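Local coordinates for protein MGS-MChE2 (Uncultured bacterium, PDB 5JD6) that probably hydrolyses carboxylic esters, as an alpha/beta hydrolase of the esterase kind recovered from lagoon sediment DNA, at residues Val23-Leu28 with Gly94-Leu99; Lys48-Glu53 with Lys74-Phe79; Tyr57-Leu62 with Gly67-Tyr72. All coordinates share one frame; numbering follows the deposited sequence.

Interaction 1: Val23-Leu28 with Gly94-Leu99; sequences VILHGL and GHIALL
Strand 23-25 and helix 94-99 approach to 8.5 Å between their axes, with N-to-C directions 127° apart, and Leu-25 lies closest to Gly-94, CA to CA 6.7 Å. Leu-25 is the one side chain of the strand that reaches the helix. Its CG stands anti to the carbonyl carbon (chi1 -64°) and its second torsion is extended, which sends CD1 out to the helix as the touching methyl. CD1 sits 3.6 Å from the backbone N of Ala-97, beside the helix backbone. It also meets Ile-96 CG2 at 3.8 Å, the two side chains crossing at about a right angle; the CB of Ala-97 follows at 4.0 Å from the same CD1. The CG1-CD1 arm of Ile-96 leads away, toward Val-66 and Phe-69 of helix 66-80, while Leu-73 of that helix also covers Leu-25. Gly-94 brings only backbone here, its N 4.3 Å from Leu-25 O. The helix follows the probable nucleophile elbow around Ser-91, the strand-turn-helix feature of alpha/beta hydrolases. Every touching residue is buried and the side-chain contact is wholly aliphatic, so at this point strand and helix are held by hydrophobic burial, without directional bonds between the two segments.

Interaction 2: Lys48-Glu53 with Lys74-Phe79; sequences KVLIPE and KEFVDF
Pro-52 of segment 48-53 lies over one face of the Phe-76 ring from helix 74-79, and this is the close part of the contact. Its CB stands 4.0 Å from the ring centroid and only 9° off the normal, a CH-pi contact over the middle of the ring. CG of the same proline also comes within 4.0 Å of Phe-76 CE2, and the two side chains cross at about a right angle. With CG of Phe-76 anti to the backbone N (chi1 175°), the ring is carried from the helix to the sheet. Leu-50 meets the ring differently and more loosely: its CB is at the edge, near the ring plane, 4.4 Å from CE2. Phe-11 and Tyr-13 of strand 11-16 add edge-to-face contacts to Phe-76. Charged side chains gather on the outer side, where Phe-79 is exposed too, its ring against Phe-11. There Lys-74 NZ makes a salt bridge one turn along the helix to Asp-78 OD2 (2.7 Å), which accepts through its syn lone pair; Glu-75 pairs with Lys-10. The buried Phe-76 ring thus makes this contact with the sheet through dispersion and CH-pi interaction, while the ion pairs of the same helix lie apart from it.

Interaction 3: Tyr57-Leu62 with Gly67-Tyr72; sequences YSMSLL and GTFARY
Apolar contact joins Met-59, in the irregular loop 57-62, to Thr-68 and Phe-69 on helix 67-72. The methionine chain is bent at its second and third torsions, and the placing of its end is doubtful. Met-59 CG lies 4.0 Å from Thr-68 CG2; a chi1 of -67° puts Thr-68 OG1 beside the backbone N and leaves CG2 anti to it, toward the loop. The same CG touches Phe-69 at 4.2 Å from CE1, arriving at the edge of the ring near its plane while the two side chains slide past each other in opposite directions. Phe-69 extends this apolar patch to Leu-56, Ile-96 and Ile-175. The polar bonds run within the loop and to the linker residues, none directly between the segments. Ser-60 N bonds to Ser-58 O at 2.8 Å, and Ser-60 OG accepts from Leu-62 N at 2.7 Å in an ST turn, with an N-H...O angle of 135°. Met-59 O bonds weakly to Thr-64 OG1, and Thr-68 OG1 bonds to Lys-63 O and Ser-65 OG. Threonine is therefore split in its duties: its hydroxyl ties the first turn of helix 66-80 to the residues just before it, and its methyl meets Met-59, the centre of an inverse gamma turn and the loop side chain in contact.

How the interactions relate
Interaction 1 is the deepest, about 3 Å from the chain centre to its own centre, against about 12 Å for interaction 2 and 16 Å for interaction 3. Interactions 1 and 2 reach the same sheet through neighbouring parallel strands, 20-25 and 47-52, probably joined by a hydrogen bond between Ile-24 N and Leu-50 O. Interactions 2 and 3 share helix 66-80, which also packs on helix 92-103 where Phe-69 meets Ile-96. Along the chain, interaction 3 is nested within interaction 2, and that within interaction 1. The touching residues of 1 and 2 are all buried, aliphatic in 1, proline on aromatic face in 2; interaction 3, nearest the surface, packs a partly exposed methionine on a threonine methyl and a phenylalanine edge.

Interaction 1: Val23-Leu28 with Gly94-Leu99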
loop_
_atom_site.group_PDB
_atom_site.type_symbol
_atom_site.label_atom_id
_atom_site.label_comp_id
_atom_site.label_asym_id
_atom_site.label_seq_id
_atom_site.Cartn_x
_atom_site.Cartn_y
_atom_site.Cartn_z
ATOM N N VAL A 23 -4.934 5.511 5.072
ATOM C CA VAL A 23 -4.667 5.763 3.662
ATOM C C VAL A 23 -4.163 4.496 2.979
ATOM O O VAL A 23 -3.160 3.912 3.388
ATOM C CB VAL A 23 -3.647 6.899 3.470
ATOM C CG1 VAL A 23 -3.386 7.132 1.991
ATOM C CG2 VAL A 23 -4.153 8.175 4.131
ATOM N N ILE A 24 -4.872 4.081 1.935
ATOM C CA ILE A 24 -4.598 2.824 1.255
ATOM C C ILE A 24 -3.902 3.027 -0.088
ATOM O O ILE A 24 -4.376 3.784 -0.933
ATOM C CB ILE A 24 -5.898 2.033 1.027
ATOM C CG1 ILE A 24 -6.428 1.490 2.353
ATOM C CG2 ILE A 24 -5.671 0.901 0.044
ATOM C CD1 ILE A 24 -7.705 0.692 2.215
ATOM N N LEU A 25 -2.778 2.343 -0.280
ATOM C CA LEU A 25 -2.055 2.399 -1.543
ATOM C C LEU A 25 -2.103 1.058 -2.268
ATOM O O LEU A 25 -1.468 0.092 -1.846
ATOM C CB LEU A 25 -0.603 2.813 -1.314
ATOM C CG LEU A 25 -0.375 4.216 -0.757
ATOM C CD1 LEU A 25 1.110 4.466 -0.563
ATOM C CD2 LEU A 25 -0.982 5.257 -1.681
ATOM N N HIS A 26 -2.861 1.005 -3.358
ATOM C CA HIS A 26 -2.952 -0.205 -4.165
ATOM C C HIS A 26 -1.823 -0.241 -5.193
ATOM O O HIS A 26 -1.135 0.757 -5.404
ATOM C CB HIS A 26 -4.313 -0.290 -4.858
ATOM C CG HIS A 26 -4.502 0.724 -5.945
ATOM N ND1 HIS A 26 -4.665 0.373 -7.266
ATOM C CD2 HIS A 26 -4.547 2.076 -5.903
ATOM C CE1 HIS A 26 -4.807 1.468 -7.995
ATOM N NE2 HIS A 26 -4.739 2.513 -7.192
ATOM N N GLY A 27 -1.637 -1.393 -5.832
ATOM C CA GLY A 27 -0.564 -1.561 -6.796
ATOM C C GLY A 27 -0.956 -1.192 -8.215
ATOM O O GLY A 27 -1.870 -0.396 -8.430
ATOM N N LEU A 28 -0.255 -1.772 -9.186
ATOM C CA LEU A 28 -0.532 -1.524 -10.597
ATOM C C LEU A 28 -1.743 -2.320 -11.074
ATOM O O LEU A 28 -2.595 -1.801 -11.794
ATOM C CB LEU A 28 0.689 -1.873 -11.454
ATOM C CG LEU A 28 1.957 -1.047 -11.227
ATOM C CD1 LEU A 28 3.104 -1.593 -12.061
ATOM C CD2 LEU A 28 1.705 0.417 -11.551
ATOM N N GLY A 94 2.645 -1.015 -1.360
ATOM C CA GLY A 94 3.392 -1.236 -0.135
ATOM C C GLY A 94 4.774 -0.618 -0.213
ATOM O O GLY A 94 5.284 -0.083 0.771
ATOM N N HIS A 95 5.378 -0.692 -1.396
ATOM C CA HIS A 95 6.694 -0.107 -1.624
ATOM C C HIS A 95 6.621 1.415 -1.529
ATOM O O HIS A 95 7.498 2.049 -0.940
ATOM C CB HIS A 95 7.240 -0.537 -2.988
ATOM C CG HIS A 95 8.703 -0.280 -3.163
ATOM N ND1 HIS A 95 9.390 -0.644 -4.302
ATOM C CD2 HIS A 95 9.614 0.298 -2.345
ATOM C CE1 HIS A 95 10.660 -0.298 -4.177
ATOM N NE2 HIS A 95 10.821 0.275 -3.000
ATOM N N ILE A 96 5.570 1.994 -2.106
ATOM C CA ILE A 96 5.337 3.431 -2.011
ATOM C C ILE A 96 5.164 3.841 -0.555
ATOM O O ILE A 96 5.717 4.847 -0.109
ATOM C CB ILE A 96 4.087 3.873 -2.800
ATOM C CG1 ILE A 96 4.111 3.315 -4.223
ATOM C CG2 ILE A 96 3.974 5.390 -2.812
ATOM C CD1 ILE A 96 5.290 3.770 -5.037
ATOM N N ALA A 97 4.385 3.049 0.177
ATOM C CA ALA A 97 4.125 3.303 1.588
ATOM C C ALA A 97 5.412 3.232 2.404
ATOM O O ALA A 97 5.666 4.088 3.251
ATOM C CB ALA A 97 3.101 2.315 2.123
ATOM N N LEU A 98 6.217 2.206 2.139
ATOM C CA LEU A 98 7.505 2.039 2.806
ATOM C C LEU A 98 8.411 3.245 2.590
ATOM O O LEU A 98 8.962 3.795 3.543
ATOM C CB LEU A 98 8.203 0.772 2.309
ATOM C CG LEU A 98 7.842 -0.530 3.021
ATOM C CD1 LEU A 98 8.016 -1.714 2.086
ATOM C CD2 LEU A 98 8.690 -0.706 4.272
ATOM N N LEU A 99 8.561 3.653 1.334
ATOM C CA LEU A 99 9.419 4.781 0.999
ATOM C C LEU A 99 8.907 6.062 1.646
ATOM O O LEU A 99 9.691 6.889 2.108
ATOM C CB LEU A 99 9.518 4.956 -0.517
ATOM C CG LEU A 99 10.492 6.041 -0.985
ATOM C CD1 LEU A 99 11.858 5.853 -0.345
ATOM C CD2 LEU A 99 10.610 6.040 -2.497
#

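Interaction 2: Lys48-Glu53 with Lys74-Phe79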
loop_
_atom_site.group_PDB
_atom_site.type_symbol
_atom_site.label_atom_id
_atom_site.label_comp_id
_atom_site.label_asym_id
_atom_site.label_seq_id
_atom_site.Cartn_x
_atom_site.Cartn_y
_atom_site.Cartn_z
ATOM N N LYS A 48 -11.261 6.126 9.336
ATOM C CA LYS A 48 -11.493 6.824 8.082
ATOM C C LYS A 48 -10.657 6.187 6.979
ATOM O O LYS A 48 -9.429 6.252 7.008
ATOM C CB LYS A 48 -11.153 8.305 8.229
ATOM C CG LYS A 48 -11.751 9.211 7.170
ATOM C CD LYS A 48 -11.426 10.660 7.488
ATOM C CE LYS A 48 -12.158 11.615 6.568
ATOM N NZ LYS A 48 -11.770 13.031 6.823
ATOM N N VAL A 49 -11.319 5.562 6.012
ATOM C CA VAL A 49 -10.609 4.882 4.936
ATOM C C VAL A 49 -10.513 5.759 3.692
ATOM O O VAL A 49 -11.525 6.197 3.145
ATOM C CB VAL A 49 -11.285 3.549 4.570
ATOM C CG1 VAL A 49 -10.501 2.842 3.475
ATOM C CG2 VAL A 49 -11.399 2.663 5.802
ATOM N N LEU A 50 -9.284 6.015 3.254
ATOM C CA LEU A 50 -9.033 6.846 2.083
ATOM C C LEU A 50 -8.206 6.083 1.059
ATOM O O LEU A 50 -7.127 5.581 1.374
ATOM C CB LEU A 50 -8.315 8.138 2.481
ATOM C CG LEU A 50 -9.046 9.054 3.465
ATOM C CD1 LEU A 50 -8.096 9.557 4.539
ATOM C CD2 LEU A 50 -9.680 10.219 2.731
ATOM N N ILE A 51 -8.713 5.990 -0.165
ATOM C CA ILE A 51 -7.988 5.299 -1.223
ATOM C C ILE A 51 -7.713 6.234 -2.394
ATOM O O ILE A 51 -8.531 6.354 -3.304
ATOM C CB ILE A 51 -8.755 4.063 -1.726
ATOM C CG1 ILE A 51 -9.298 3.256 -0.547
ATOM C CG2 ILE A 51 -7.859 3.200 -2.599
ATOM C CD1 ILE A 51 -9.987 1.980 -0.953
ATOM N N PRO A 52 -6.551 6.906 -2.368
ATOM C CA PRO A 52 -6.159 7.842 -3.426
ATOM C C PRO A 52 -5.653 7.135 -4.675
ATOM O O PRO A 52 -5.001 6.095 -4.572
ATOM C CB PRO A 52 -5.040 8.650 -2.772
ATOM C CG PRO A 52 -4.424 7.698 -1.810
ATOM C CD PRO A 52 -5.555 6.851 -1.285
ATOM N N GLU A 53 -5.955 7.692 -5.842
ATOM C CA GLU A 53 -5.435 7.146 -7.087
ATOM C C GLU A 53 -4.131 7.824 -7.466
ATOM O O GLU A 53 -4.109 8.994 -7.848
ATOM C CB GLU A 53 -6.462 7.281 -8.211
ATOM C CG GLU A 53 -7.748 6.557 -7.893
ATOM C CD GLU A 53 -7.490 5.125 -7.466
ATOM O OE1 GLU A 53 -6.814 4.384 -8.213
ATOM O OE2 GLU A 53 -7.930 4.758 -6.359
ATOM N N LYS A 74 2.538 12.098 0.126
ATOM C CA LYS A 74 2.798 13.140 1.111
ATOM C C LYS A 74 1.969 14.384 0.811
ATOM O O LYS A 74 1.387 14.988 1.713
ATOM C CB LYS A 74 4.287 13.489 1.136
ATOM C CG LYS A 74 4.669 14.548 2.155
ATOM C CD LYS A 74 4.318 14.113 3.567
ATOM C CE LYS A 74 5.022 14.980 4.599
ATOM N NZ LYS A 74 4.753 16.430 4.390
ATOM N N GLU A 75 1.912 14.756 -0.464
ATOM C CA GLU A 75 1.128 15.909 -0.887
ATOM C C GLU A 75 -0.358 15.691 -0.608
ATOM O O GLU A 75 -1.083 16.634 -0.292
ATOM C CB GLU A 75 1.351 16.196 -2.373
ATOM C CG GLU A 75 0.694 17.480 -2.859
ATOM C CD GLU A 75 0.912 17.724 -4.339
ATOM O OE1 GLU A 75 1.492 16.844 -5.010
ATOM O OE2 GLU A 75 0.501 18.798 -4.831
ATOM N N PHE A 76 -0.801 14.441 -0.716
ATOM C CA PHE A 76 -2.199 14.099 -0.467
ATOM C C PHE A 76 -2.551 14.221 1.012
ATOM O O PHE A 76 -3.582 14.792 1.365
ATOM C CB PHE A 76 -2.506 12.683 -0.959
ATOM C CG PHE A 76 -3.901 12.219 -0.637
ATOM C CD1 PHE A 76 -4.997 12.781 -1.275
ATOM C CD2 PHE A 76 -4.116 11.221 0.300
ATOM C CE1 PHE A 76 -6.282 12.358 -0.982
ATOM C CE2 PHE A 76 -5.398 10.793 0.599
ATOM C CZ PHE A 76 -6.482 11.361 -0.044
ATOM N N VAL A 77 -1.691 13.686 1.872
ATOM C CA VAL A 77 -1.913 13.749 3.313
ATOM C C VAL A 77 -1.857 15.193 3.806
ATOM O O VAL A 77 -2.683 15.612 4.619
ATOM C CB VAL A 77 -0.881 12.899 4.083
ATOM C CG1 VAL A 77 -1.109 13.013 5.582
ATOM C CG2 VAL A 77 -0.956 11.447 3.639
ATOM N N ASP A 78 -0.883 15.947 3.303
ATOM C CA ASP A 78 -0.759 17.363 3.639
ATOM C C ASP A 78 -1.997 18.135 3.199
ATOM O O ASP A 78 -2.512 18.970 3.941
ATOM C CB ASP A 78 0.492 17.970 2.997
ATOM C CG ASP A 78 1.777 17.407 3.574
ATOM O OD1 ASP A 78 1.744 16.889 4.711
ATOM O OD2 ASP A 78 2.821 17.486 2.891
ATOM N N PHE A 79 -2.465 17.848 1.988
ATOM C CA PHE A 79 -3.691 18.449 1.474
ATOM C C PHE A 79 -4.870 18.170 2.399
ATOM O O PHE A 79 -5.695 19.046 2.655
ATOM C CB PHE A 79 -3.999 17.930 0.067
ATOM C CG PHE A 79 -5.458 17.967 -0.279
ATOM C CD1 PHE A 79 -6.107 19.174 -0.454
ATOM C CD2 PHE A 79 -6.180 16.794 -0.436
ATOM C CE1 PHE A 79 -7.448 19.216 -0.757
ATOM C CE2 PHE A 79 -7.527 16.831 -0.754
ATOM C CZ PHE A 79 -8.160 18.046 -0.918
#

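Interaction 3: Tyr57-Leu62 with Gly67-Tyr72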
loop_
_atom_site.group_PDB
_atom_site.type_symbol
_atom_site.label_atom_id
_atom_site.label_comp_id
_atom_site.label_asym_id
_atom_site.label_seq_id
_atom_site.Cartn_x
_atom_site.Cartn_y
_atom_site.Cartn_z
ATOM N N TYR A 57 0.727 6.297 -14.302
ATOM C CA TYR A 57 0.976 6.388 -15.738
ATOM C C TYR A 57 0.674 7.762 -16.324
ATOM O O TYR A 57 0.458 7.889 -17.529
ATOM C CB TYR A 57 0.147 5.344 -16.487
ATOM C CG TYR A 57 0.387 3.919 -16.053
ATOM C CD1 TYR A 57 1.627 3.317 -16.231
ATOM C CD2 TYR A 57 -0.630 3.168 -15.480
ATOM C CE1 TYR A 57 1.848 2.009 -15.844
ATOM C CE2 TYR A 57 -0.418 1.858 -15.088
ATOM C CZ TYR A 57 0.823 1.285 -15.273
ATOM O OH TYR A 57 1.043 -0.017 -14.887
ATOM N N SER A 58 0.660 8.789 -15.482
ATOM C CA SER A 58 0.325 10.125 -15.955
ATOM C C SER A 58 1.446 11.158 -15.750
ATOM O O SER A 58 1.329 12.279 -16.245
ATOM C CB SER A 58 -0.953 10.615 -15.272
ATOM O OG SER A 58 -0.694 11.007 -13.939
ATOM N N MET A 59 2.455 10.758 -15.009
ATOM C CA MET A 59 3.477 11.615 -14.478
ATOM C C MET A 59 4.503 12.090 -15.441
ATOM O O MET A 59 5.679 11.798 -15.351
ATOM C CB MET A 59 4.181 10.869 -13.327
ATOM C CG MET A 59 3.603 11.086 -11.957
ATOM S SD MET A 59 3.181 12.795 -11.804
ATOM C CE MET A 59 4.501 13.427 -10.813
ATOM N N SER A 60 4.045 12.820 -16.420
ATOM C CA SER A 60 4.951 13.387 -17.382
ATOM C C SER A 60 5.468 12.217 -18.121
ATOM O O SER A 60 5.151 11.069 -17.812
ATOM C CB SER A 60 6.110 14.113 -16.676
ATOM O OG SER A 60 7.406 13.801 -17.181
ATOM N N LEU A 61 6.298 12.525 -19.104
ATOM C CA LEU A 61 6.919 11.487 -19.872
ATOM C C LEU A 61 7.886 10.778 -18.922
ATOM O O LEU A 61 7.975 9.559 -18.929
ATOM C CB LEU A 61 7.616 12.072 -21.105
ATOM C CG LEU A 61 6.777 12.225 -22.375
ATOM C CD1 LEU A 61 7.413 11.529 -23.574
ATOM C CD2 LEU A 61 5.324 11.808 -22.207
ATOM N N LEU A 62 8.611 11.549 -18.112
ATOM C CA LEU A 62 9.549 10.919 -17.214
ATOM C C LEU A 62 9.998 11.439 -15.851
ATOM O O LEU A 62 11.172 11.626 -15.567
ATOM C CB LEU A 62 10.687 10.290 -17.996
ATOM C CG LEU A 62 10.544 8.785 -18.254
ATOM C CD1 LEU A 62 9.580 8.086 -17.302
ATOM C CD2 LEU A 62 10.284 8.403 -19.700
ATOM N N GLY A 67 9.879 7.346 -5.877
ATOM C CA GLY A 67 10.065 8.549 -5.086
ATOM C C GLY A 67 9.009 9.600 -5.364
ATOM O O GLY A 67 8.556 10.294 -4.454
ATOM N N THR A 68 8.613 9.715 -6.629
ATOM C CA THR A 68 7.580 10.664 -7.034
ATOM C C THR A 68 6.221 10.292 -6.447
ATOM O O THR A 68 5.489 11.151 -5.951
ATOM C CB THR A 68 7.463 10.743 -8.567
ATOM O OG1 THR A 68 8.653 11.330 -9.109
ATOM C CG2 THR A 68 6.265 11.587 -8.971
ATOM N N PHE A 69 5.891 9.006 -6.503
ATOM C CA PHE A 69 4.625 8.517 -5.969
ATOM C C PHE A 69 4.558 8.729 -4.459
ATOM O O PHE A 69 3.507 9.072 -3.917
ATOM C CB PHE A 69 4.436 7.040 -6.308
ATOM C CG PHE A 69 4.495 6.742 -7.781
ATOM C CD1 PHE A 69 3.994 7.647 -8.703
ATOM C CD2 PHE A 69 5.058 5.563 -8.242
ATOM C CE1 PHE A 69 4.049 7.378 -10.059
ATOM C CE2 PHE A 69 5.117 5.289 -9.596
ATOM C CZ PHE A 69 4.611 6.198 -10.506
ATOM N N ALA A 70 5.688 8.526 -3.790
ATOM C CA ALA A 70 5.780 8.739 -2.349
ATOM C C ALA A 70 5.526 10.200 -1.993
ATOM O O ALA A 70 4.796 10.499 -1.049
ATOM C CB ALA A 70 7.141 8.296 -1.831
ATOM N N ARG A 71 6.134 11.106 -2.754
ATOM C CA ARG A 71 5.937 12.536 -2.539
ATOM C C ARG A 71 4.511 12.955 -2.888
ATOM O O ARG A 71 3.973 13.898 -2.308
ATOM C CB ARG A 71 6.947 13.349 -3.353
ATOM C CG ARG A 71 8.351 13.355 -2.761
ATOM C CD ARG A 71 9.277 14.296 -3.518
ATOM N NE ARG A 71 9.651 13.764 -4.824
ATOM C CZ ARG A 71 10.704 12.980 -5.035
ATOM N NH1 ARG A 71 11.490 12.636 -4.024
ATOM N NH2 ARG A 71 10.970 12.540 -6.256
ATOM N N TYR A 72 3.903 12.251 -3.837
ATOM C CA TYR A 72 2.510 12.495 -4.188
ATOM C C TYR A 72 1.612 12.122 -3.016
ATOM O O TYR A 72 0.648 12.826 -2.712
ATOM C CB TYR A 72 2.116 11.702 -5.436
ATOM C CG TYR A 72 0.716 11.988 -5.939
ATOM C CD1 TYR A 72 0.494 12.952 -6.914
ATOM C CD2 TYR A 72 -0.379 11.289 -5.445
ATOM C CE1 TYR A 72 -0.782 13.216 -7.381
ATOM C CE2 TYR A 72 -1.659 11.548 -5.906
ATOM C CZ TYR A 72 -1.854 12.510 -6.874
ATOM O OH TYR A 72 -3.124 12.770 -7.335
#